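PDB 1DX5: thrombomodulin from Homo sapiens, which acts as an endothelial cell receptor and as the cofactor that lets thrombin activate protein C, starting the activated protein C anticoagulant pathway. Local coordinates for residues 13-18 with 25-30; 51-56 with 75-80; 86-91 with 98-103. All blocks are in the same frame, centred on the assembly; numbering follows the deposited sequence.

Interaction 1. Residues 13-18 with 25-30; sequences EYQCQP and LCVCAE
Gln15 and Gln17 pair with Val27 and Leu25 across two antiparallel strands, each pair closed by two backbone hydrogen bonds. The straightest runs from Gln17 N to Leu25 O at 2.9 Å, 170° at the hydrogen. From Val27 N the bond to Gln15 O measures 3.0 Å, with the donor lying well above the carbonyl plane. Between these pairs sits the non-hydrogen-bonded pair Cys16 and Cys26, whose side chains project from the other face of the sheet and leave for disulfides with Cys7 and Cys12; Cys26 is buried there.

Beyond the strand end, Ala29 packs on Tyr14. Its CB sits over one face of the ring, 4.0 Å from the centroid, a CH-pi contact. Tyr14 CG is anti to the backbone N (chi1 -168°), and the ring that follows meets Val27 O at its edge. That oxygen accepts two hydrogen bonds: from Gln15 N at 3.2 Å and from a water at 2.8 Å, which itself accepts from Tyr14 N.

On the solvent side Gln15, Gln17 and Leu25 are exposed. Gln17 lies over Val27, crossing it at about a right angle, with CG 3.7 Å from Val27 CG2. A two-stranded beta hairpin with neighbouring cysteines on one face, each bonded to a cysteine outside the hairpin, is the central element of an EGF-like domain, here the fourth of thrombomodulin.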
loop_
_atom_site.group_PDB
_atom_site.type_symbol
_atom_site.label_atom_id
_atom_site.label_comp_id
_atom_site.label_asym_id
_atom_site.label_seq_id
_atom_site.Cartn_x
_atom_site.Cartn_y
_atom_site.Cartn_z
ATOM N N GLU E 13 -1.572 -34.737 -0.988
ATOM C CA GLU E 13 -0.475 -33.813 -0.760
ATOM C C GLU E 13 0.260 -34.123 0.535
ATOM O O GLU E 13 1.494 -34.026 0.600
ATOM C CB GLU E 13 -0.996 -32.381 -0.677
ATOM C CG GLU E 13 0.062 -31.370 -0.249
ATOM C CD GLU E 13 -0.564 -29.949 0.110
ATOM O OE1 GLU E 13 -1.415 -29.478 -0.657
ATOM O OE2 GLU E 13 -0.195 -29.382 1.157
ATOM N N TYR E 14 -0.500 -34.439 1.580
ATOM C CA TYR E 14 0.113 -34.718 2.861
ATOM C C TYR E 14 0.053 -36.197 3.253
ATOM O O TYR E 14 1.047 -36.898 3.140
ATOM C CB TYR E 14 -0.455 -33.792 3.937
ATOM C CG TYR E 14 0.335 -33.839 5.232
ATOM C CD1 TYR E 14 1.628 -33.300 5.313
ATOM C CD2 TYR E 14 -0.183 -34.478 6.355
ATOM C CE1 TYR E 14 2.385 -33.403 6.493
ATOM C CE2 TYR E 14 0.560 -34.591 7.534
ATOM C CZ TYR E 14 1.837 -34.052 7.597
ATOM O OH TYR E 14 2.542 -34.144 8.767
ATOM N N GLN E 15 -1.103 -36.669 3.707
ATOM C CA GLN E 15 -1.275 -38.071 4.085
ATOM C C GLN E 15 -2.571 -38.635 3.551
ATOM O O GLN E 15 -3.446 -37.895 3.091
ATOM C CB GLN E 15 -1.248 -38.254 5.602
ATOM C CG GLN E 15 0.149 -38.141 6.226
ATOM C CD GLN E 15 0.095 -38.189 7.832
ATOM O OE1 GLN E 15 1.184 -38.296 8.411
ATOM N NE2 GLN E 15 -1.083 -38.109 8.454
ATOM N N CYS E 16 -2.698 -39.951 3.669
ATOM C CA CYS E 16 -3.870 -40.683 3.214
ATOM C C CYS E 16 -4.301 -41.634 4.317
ATOM O O CYS E 16 -3.465 -42.310 4.915
ATOM C CB CYS E 16 -3.529 -41.507 1.957
ATOM S SG CYS E 16 -4.931 -42.448 1.261
ATOM N N GLN E 17 -5.599 -41.655 4.604
ATOM C CA GLN E 17 -6.159 -42.545 5.610
ATOM C C GLN E 17 -7.239 -43.378 4.925
ATOM O O GLN E 17 -8.150 -42.834 4.295
ATOM C CB GLN E 17 -6.773 -41.755 6.771
ATOM C CG GLN E 17 -5.772 -41.102 7.680
ATOM C CD GLN E 17 -6.467 -40.285 8.879
ATOM O OE1 GLN E 17 -7.640 -39.962 8.703
ATOM N NE2 GLN E 17 -5.766 -39.980 9.962
ATOM N N PRO E 18 -7.135 -44.711 5.014
ATOM C CA PRO E 18 -8.124 -45.592 4.386
ATOM C C PRO E 18 -9.449 -45.684 5.140
ATOM O O PRO E 18 -9.506 -45.590 6.374
ATOM C CB PRO E 18 -7.403 -46.937 4.343
ATOM C CG PRO E 18 -6.585 -46.907 5.595
ATOM C CD PRO E 18 -6.031 -45.489 5.607
ATOM N N LEU E 25 -9.211 -41.249 2.222
ATOM C CA LEU E 25 -9.425 -39.851 2.436
ATOM C C LEU E 25 -8.078 -39.181 2.624
ATOM O O LEU E 25 -7.225 -39.650 3.386
ATOM C CB LEU E 25 -10.327 -39.680 3.660
ATOM C CG LEU E 25 -11.119 -38.402 3.919
ATOM C CD1 LEU E 25 -10.170 -37.379 4.423
ATOM C CD2 LEU E 25 -11.852 -37.924 2.667
ATOM N N CYS E 26 -7.870 -38.115 1.863
ATOM C CA CYS E 26 -6.654 -37.336 1.960
ATOM C C CYS E 26 -6.819 -36.421 3.171
ATOM O O CYS E 26 -7.824 -35.706 3.281
ATOM C CB CYS E 26 -6.481 -36.470 0.715
ATOM S SG CYS E 26 -5.956 -37.358 -0.770
ATOM N N VAL E 27 -5.838 -36.452 4.071
ATOM C CA VAL E 27 -5.862 -35.633 5.273
ATOM C C VAL E 27 -4.612 -34.765 5.377
ATOM O O VAL E 27 -3.648 -34.904 4.592
ATOM C CB VAL E 27 -6.050 -36.499 6.580
ATOM C CG1 VAL E 27 -7.477 -37.128 6.612
ATOM C CG2 VAL E 27 -5.019 -37.621 6.628
ATOM N N CYS E 28 -4.638 -33.871 6.359
ATOM C CA CYS E 28 -3.553 -32.946 6.563
ATOM C C CYS E 28 -3.001 -32.984 7.971
ATOM O O CYS E 28 -3.483 -33.733 8.821
ATOM C CB CYS E 28 -4.039 -31.540 6.217
ATOM S SG CYS E 28 -4.807 -31.467 4.576
ATOM N N ALA E 29 -1.940 -32.213 8.187
ATOM C CA ALA E 29 -1.306 -32.113 9.505
ATOM C C ALA E 29 -2.216 -31.297 10.403
ATOM O O ALA E 29 -3.104 -30.590 9.915
ATOM C CB ALA E 29 0.047 -31.423 9.384
ATOM N N GLU E 30 -1.998 -31.391 11.712
ATOM C CA GLU E 30 -2.798 -30.639 12.664
ATOM C C GLU E 30 -2.611 -29.154 12.346
ATOM O O GLU E 30 -1.514 -28.738 11.977
ATOM C CB GLU E 30 -2.382 -30.967 14.101
ATOM C CG GLU E 30 -0.917 -30.725 14.387
HETATM O O HOH W 1 -3.361 -34.604 1.773
#

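Interaction 2. Residues 51-56 with 75-80; sequences CPADCD and FICTDI. With CA (calcium ion), chain N.
Ala53 meets Cys77 where the broken strand 50-55 runs antiparallel to strand 76-79. Cys77 gives the contact its inner side. Its CB lies 3.6 Å from Cys51 O, the oxygen that also accepts the hydrogen bond from Cys77 N at 2.8 Å, nearly along the C=O axis. From there chi1 of -65° sets SG anti to the carbonyl carbon, and the sulfur closes on both Ala53 CB and CA at 3.4 Å before turning into the disulfide with Cys65. Ala53 CB touches both this sulfur and Phe75 O, the atom to which Ala53 N also donates, at 3.0 Å.

Cys51 N completes the hydrogen-bonded pair with Cys77 by donating to its O, within the carbonyl plane. This is the fifth EGF-like domain of thrombomodulin, and its disulfides join consecutive cysteines, Cys46 to Cys51, Cys55 to Cys63 and Cys65 to Cys77, unlike the 1-3, 2-4, 5-6 pattern of a standard EGF domain. Phe75 and Ile76 together lie opposite Asp72 in a G1 beta bulge, so the strand is irregular just where it meets Ala53.

On the outer side Ile76 CG2 comes within 3.2 Å of Cys51 O. Cys55 SG stands beside Phe75, 4.1 Å from its CB and oblique to the ring, whose far end leads away from the strand. A water donates to Ala53 O at 2.8 Å and more weakly to Phe75 O.

Farther along, Asp79 holds the calcium ion through OD1 at 2.4 Å and more distantly through OD2; Ile80 O is a further ligand. Asp79 O also accepts a hydrogen bond from a basic side chain of another protein's chain.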
loop_
_atom_site.group_PDB
_atom_site.type_symbol
_atom_site.label_atom_id
_atom_site.label_comp_id
_atom_site.label_asym_id
_atom_site.label_seq_id
_atom_site.Cartn_x
_atom_site.Cartn_y
_atom_site.Cartn_z
ATOM N N CYS E 51 -2.004 -17.955 15.276
ATOM C CA CYS E 51 -1.422 -19.276 15.015
ATOM C C CYS E 51 -0.239 -18.964 14.097
ATOM O O CYS E 51 -0.249 -17.947 13.405
ATOM C CB CYS E 51 -2.392 -20.188 14.233
ATOM S SG CYS E 51 -3.956 -20.688 15.029
ATOM N N PRO E 52 0.815 -19.789 14.123
ATOM C CA PRO E 52 1.977 -19.546 13.253
ATOM C C PRO E 52 1.534 -19.555 11.786
ATOM O O PRO E 52 0.653 -20.306 11.411
ATOM C CB PRO E 52 2.879 -20.750 13.545
ATOM C CG PRO E 52 2.554 -21.054 14.982
ATOM C CD PRO E 52 1.053 -20.942 15.010
ATOM N N ALA E 53 2.112 -18.686 10.973
ATOM C CA ALA E 53 1.761 -18.630 9.553
ATOM C C ALA E 53 2.289 -19.834 8.790
ATOM O O ALA E 53 3.235 -20.500 9.210
ATOM C CB ALA E 53 2.299 -17.344 8.916
ATOM N N ASP E 54 1.655 -20.118 7.666
ATOM C CA ASP E 54 2.087 -21.219 6.838
ATOM C C ASP E 54 3.143 -20.659 5.882
ATOM O O ASP E 54 2.800 -20.073 4.854
ATOM C CB ASP E 54 0.889 -21.784 6.078
ATOM C CG ASP E 54 1.303 -22.912 5.052
ATOM O OD1 ASP E 54 2.342 -23.560 5.269
ATOM O OD2 ASP E 54 0.571 -23.090 4.067
ATOM N N CYS E 55 4.420 -20.794 6.254
ATOM C CA CYS E 55 5.514 -20.284 5.423
ATOM C C CYS E 55 6.247 -21.353 4.618
ATOM O O CYS E 55 6.486 -22.462 5.101
ATOM C CB CYS E 55 6.512 -19.512 6.279
ATOM S SG CYS E 55 5.730 -18.260 7.340
ATOM N N ASP E 56 6.567 -21.027 3.369
ATOM C CA ASP E 56 7.269 -21.953 2.493
ATOM C C ASP E 56 8.783 -21.840 2.673
ATOM O O ASP E 56 9.371 -20.812 2.375
ATOM C CB ASP E 56 6.888 -21.657 1.047
ATOM C CG ASP E 56 7.500 -22.718 0.003
ATOM O OD1 ASP E 56 8.387 -23.515 0.364
ATOM O OD2 ASP E 56 7.063 -22.689 -1.157
ATOM N N PHE E 75 6.183 -13.869 12.134
ATOM C CA PHE E 75 5.532 -14.691 11.113
ATOM C C PHE E 75 4.340 -15.446 11.700
ATOM O O PHE E 75 4.192 -16.667 11.553
ATOM C CB PHE E 75 6.537 -15.642 10.453
ATOM C CG PHE E 75 7.689 -14.939 9.787
ATOM C CD1 PHE E 75 7.533 -14.346 8.551
ATOM C CD2 PHE E 75 8.926 -14.866 10.413
ATOM C CE1 PHE E 75 8.597 -13.689 7.939
ATOM C CE2 PHE E 75 9.996 -14.212 9.812
ATOM C CZ PHE E 75 9.829 -13.622 8.575
ATOM N N ILE E 76 3.477 -14.687 12.362
ATOM C CA ILE E 76 2.293 -15.251 12.990
ATOM C C ILE E 76 1.051 -14.639 12.382
ATOM O O ILE E 76 1.025 -13.460 12.083
ATOM C CB ILE E 76 2.284 -14.973 14.514
ATOM C CG1 ILE E 76 3.537 -15.569 15.148
ATOM C CG2 ILE E 76 1.078 -15.625 15.159
ATOM C CD1 ILE E 76 3.726 -15.183 16.579
ATOM N N CYS E 77 0.028 -15.455 12.191
ATOM C CA CYS E 77 -1.230 -14.989 11.643
ATOM C C CYS E 77 -2.112 -14.600 12.816
ATOM O O CYS E 77 -2.399 -15.420 13.685
ATOM C CB CYS E 77 -1.896 -16.109 10.852
ATOM S SG CYS E 77 -0.970 -16.624 9.381
ATOM N N THR E 78 -2.542 -13.348 12.839
ATOM C CA THR E 78 -3.386 -12.860 13.922
ATOM C C THR E 78 -4.786 -12.505 13.387
ATOM O O THR E 78 -4.943 -12.092 12.237
ATOM C CB THR E 78 -2.719 -11.661 14.650
ATOM O OG1 THR E 78 -3.518 -11.271 15.777
ATOM C CG2 THR E 78 -2.592 -10.484 13.725
ATOM N N ASP E 79 -5.801 -12.706 14.217
ATOM C CA ASP E 79 -7.177 -12.438 13.822
ATOM C C ASP E 79 -7.488 -10.963 13.565
ATOM O O ASP E 79 -7.034 -10.076 14.291
ATOM C CB ASP E 79 -8.129 -12.986 14.888
ATOM C CG ASP E 79 -9.677 -12.687 14.558
ATOM O OD1 ASP E 79 -10.174 -13.103 13.485
ATOM O OD2 ASP E 79 -10.333 -12.039 15.389
ATOM N N ILE E 80 -8.220 -10.717 12.484
ATOM C CA ILE E 80 -8.663 -9.373 12.146
ATOM C C ILE E 80 -9.983 -9.163 12.918
ATOM O O ILE E 80 -10.907 -9.962 12.801
ATOM C CB ILE E 80 -8.939 -9.225 10.636
ATOM C CG1 ILE E 80 -7.654 -9.444 9.844
ATOM C CG2 ILE E 80 -9.481 -7.808 10.334
ATOM C CD1 ILE E 80 -7.851 -9.453 8.327
HETATM CA CA CA N . -12.229 -11.884 13.246
HETATM O O HOH W 2 5.243 -19.892 11.007
HETATM O O HOH W 3 -11.537 -12.617 11.042
#

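Interaction 3. Residues 86-91 with 98-103; sequences GGFCSG and GTFECI. With CA (calcium ion), chain N.
Phe88 and Phe100 make the aromatic half of this contact, and a disulfide between Cys89 and Cys102 makes the other half. The loop leaves helix 82-85 through Gly86 and Gly87, both at positive phi, which turn the chain toward Phe88.

At Phe88 the CB lies over the face of the Phe100 ring, 4.2 Å from the centroid and nearest to Phe100 CZ. Chi1 of -72° sets Phe88 CG anti to its own carbonyl carbon, and the ring then continues away from the strand, directing an edge toward the Phe100 face. The pair is an offset edge-to-face arrangement, centroids 5.9 Å apart and planes at 60°. Phe100 reaches it with CG in the crowded position between backbone N and carbonyl carbon (chi1 63°). Its tip also meets backbone: Phe100 CZ and CE2 each lie 3.7 Å from Phe88 O. The side chains of Phe88 and Phe100 both touch Glu82, a calcium ligand.

Next comes Cys89, whose CB packs against Phe100 CE2 at 4.0 Å, so that the ring and the disulfide are neighbours. Its SG, anti to the backbone N, bonds Cys102 SG at 2.0 Å, and Cys102 SG leaves its own backbone in the same way. Ser90 points away from the strand; its N donates to Asp117 OD1. Gly91 approaches the strand again, its CA making a CA-H...O contact of 3.5 Å with Ile103 O.

Just before strand 100-103, Thr99 O binds the calcium ion at 2.8 Å. A loop after a short helix, pinned by a disulfide to the central strand, with a calcium ligand at that strand's leading end, is characteristic of a calcium-binding EGF-like domain, here the sixth of thrombomodulin.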
loop_
_atom_site.group_PDB
_atom_site.type_symbol
_atom_site.label_atom_id
_atom_site.label_comp_id
_atom_site.label_asym_id
_atom_site.label_seq_id
_atom_site.Cartn_x
_atom_site.Cartn_y
_atom_site.Cartn_z
ATOM N N GLY E 86 -14.340 -1.933 11.921
ATOM C CA GLY E 86 -15.441 -1.197 11.319
ATOM C C GLY E 86 -15.519 -1.425 9.819
ATOM O O GLY E 86 -14.598 -2.009 9.221
ATOM N N GLY E 87 -16.645 -1.036 9.223
ATOM C CA GLY E 87 -16.819 -1.193 7.788
ATOM C C GLY E 87 -17.238 -2.561 7.286
ATOM O O GLY E 87 -17.580 -2.699 6.111
ATOM N N PHE E 88 -17.214 -3.574 8.147
ATOM C CA PHE E 88 -17.593 -4.934 7.752
ATOM C C PHE E 88 -19.037 -5.277 8.075
ATOM O O PHE E 88 -19.661 -6.099 7.392
ATOM C CB PHE E 88 -16.687 -5.966 8.434
ATOM C CG PHE E 88 -15.290 -5.997 7.890
ATOM C CD1 PHE E 88 -14.982 -6.772 6.773
ATOM C CD2 PHE E 88 -14.275 -5.264 8.504
ATOM C CE1 PHE E 88 -13.676 -6.817 6.279
ATOM C CE2 PHE E 88 -12.978 -5.300 8.022
ATOM C CZ PHE E 88 -12.670 -6.076 6.909
ATOM N N CYS E 89 -19.542 -4.674 9.147
ATOM C CA CYS E 89 -20.901 -4.904 9.611
ATOM C C CYS E 89 -21.530 -3.601 10.103
ATOM O O CYS E 89 -20.963 -2.915 10.952
ATOM C CB CYS E 89 -20.871 -5.943 10.736
ATOM S SG CYS E 89 -22.457 -6.302 11.544
ATOM N N SER E 90 -22.690 -3.259 9.542
ATOM C CA SER E 90 -23.412 -2.046 9.918
ATOM C C SER E 90 -24.367 -2.273 11.104
ATOM O O SER E 90 -24.760 -1.324 11.789
ATOM C CB SER E 90 -24.159 -1.471 8.713
ATOM O OG SER E 90 -24.907 -2.470 8.046
ATOM N N GLY E 91 -24.713 -3.533 11.350
ATOM C CA GLY E 91 -25.577 -3.865 12.468
ATOM C C GLY E 91 -24.759 -4.229 13.702
ATOM O O GLY E 91 -23.703 -3.645 13.943
ATOM N N GLY E 98 -11.189 -15.678 12.676
ATOM C CA GLY E 98 -11.271 -16.025 11.260
ATOM C C GLY E 98 -12.385 -15.367 10.475
ATOM O O GLY E 98 -12.339 -15.316 9.255
ATOM N N THR E 99 -13.424 -14.919 11.164
ATOM C CA THR E 99 -14.548 -14.239 10.517
ATOM C C THR E 99 -15.282 -13.387 11.566
ATOM O O THR E 99 -14.675 -12.940 12.538
ATOM C CB THR E 99 -15.496 -15.253 9.808
ATOM O OG1 THR E 99 -16.573 -14.553 9.178
ATOM C CG2 THR E 99 -16.051 -16.291 10.791
ATOM N N PHE E 100 -16.562 -13.126 11.354
ATOM C CA PHE E 100 -17.341 -12.329 12.300
ATOM C C PHE E 100 -18.824 -12.617 12.109
ATOM O O PHE E 100 -19.240 -13.111 11.056
ATOM C CB PHE E 100 -17.081 -10.829 12.083
ATOM C CG PHE E 100 -17.511 -10.323 10.714
ATOM C CD1 PHE E 100 -16.660 -10.444 9.610
ATOM C CD2 PHE E 100 -18.770 -9.745 10.533
ATOM C CE1 PHE E 100 -17.053 -9.997 8.352
ATOM C CE2 PHE E 100 -19.182 -9.292 9.280
ATOM C CZ PHE E 100 -18.323 -9.418 8.183
ATOM N N GLU E 101 -19.615 -12.355 13.147
ATOM C CA GLU E 101 -21.064 -12.539 13.054
ATOM C C GLU E 101 -21.733 -11.163 13.008
ATOM O O GLU E 101 -21.470 -10.296 13.845
ATOM C CB GLU E 101 -21.617 -13.326 14.230
ATOM C CG GLU E 101 -23.070 -13.714 14.013
ATOM C CD GLU E 101 -23.807 -14.134 15.367
ATOM O OE1 GLU E 101 -23.254 -13.878 16.456
ATOM O OE2 GLU E 101 -24.915 -14.694 15.284
ATOM N N CYS E 102 -22.573 -10.960 12.003
ATOM C CA CYS E 102 -23.256 -9.691 11.838
ATOM C C CYS E 102 -24.752 -9.916 11.986
ATOM O O CYS E 102 -25.341 -10.738 11.283
ATOM C CB CYS E 102 -22.928 -9.100 10.461
ATOM S SG CYS E 102 -23.501 -7.391 10.187
ATOM N N ILE E 103 -25.334 -9.271 12.992
ATOM C CA ILE E 103 -26.767 -9.376 13.228
ATOM C C ILE E 103 -27.448 -8.222 12.499
ATOM O O ILE E 103 -27.077 -7.051 12.678
ATOM C CB ILE E 103 -27.132 -9.338 14.742
ATOM C CG1 ILE E 103 -26.751 -10.657 15.434
ATOM C CG2 ILE E 103 -28.627 -9.146 14.905
ATOM C CD1 ILE E 103 -25.301 -10.819 15.725
HETATM CA CA CA N . -12.229 -11.884 13.246
HETATM O O HOH W 3 -11.537 -12.617 11.042
#

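Overall arrangement
The three interactions follow one another along the chain, one in each of EGF-like domains 4, 5 and 6. Interactions 1 and 2 are surface contacts built on antiparallel strand pairing, and their cysteines carry disulfides to partners beyond the paired segments. Interaction 3 is more buried, joins a loop to a strand, and rests on aromatic packing and a disulfide within the contact itself. Interactions 1 and 2 do not touch, their nearest atoms being about 7 Å apart, whereas 2 and 3 meet: Asp79 OD1 lies 2.9 Å from Gly98 N, a probable hydrogen bond, and both contribute ligands to one calcium ion at the junction of domains 5 and 6.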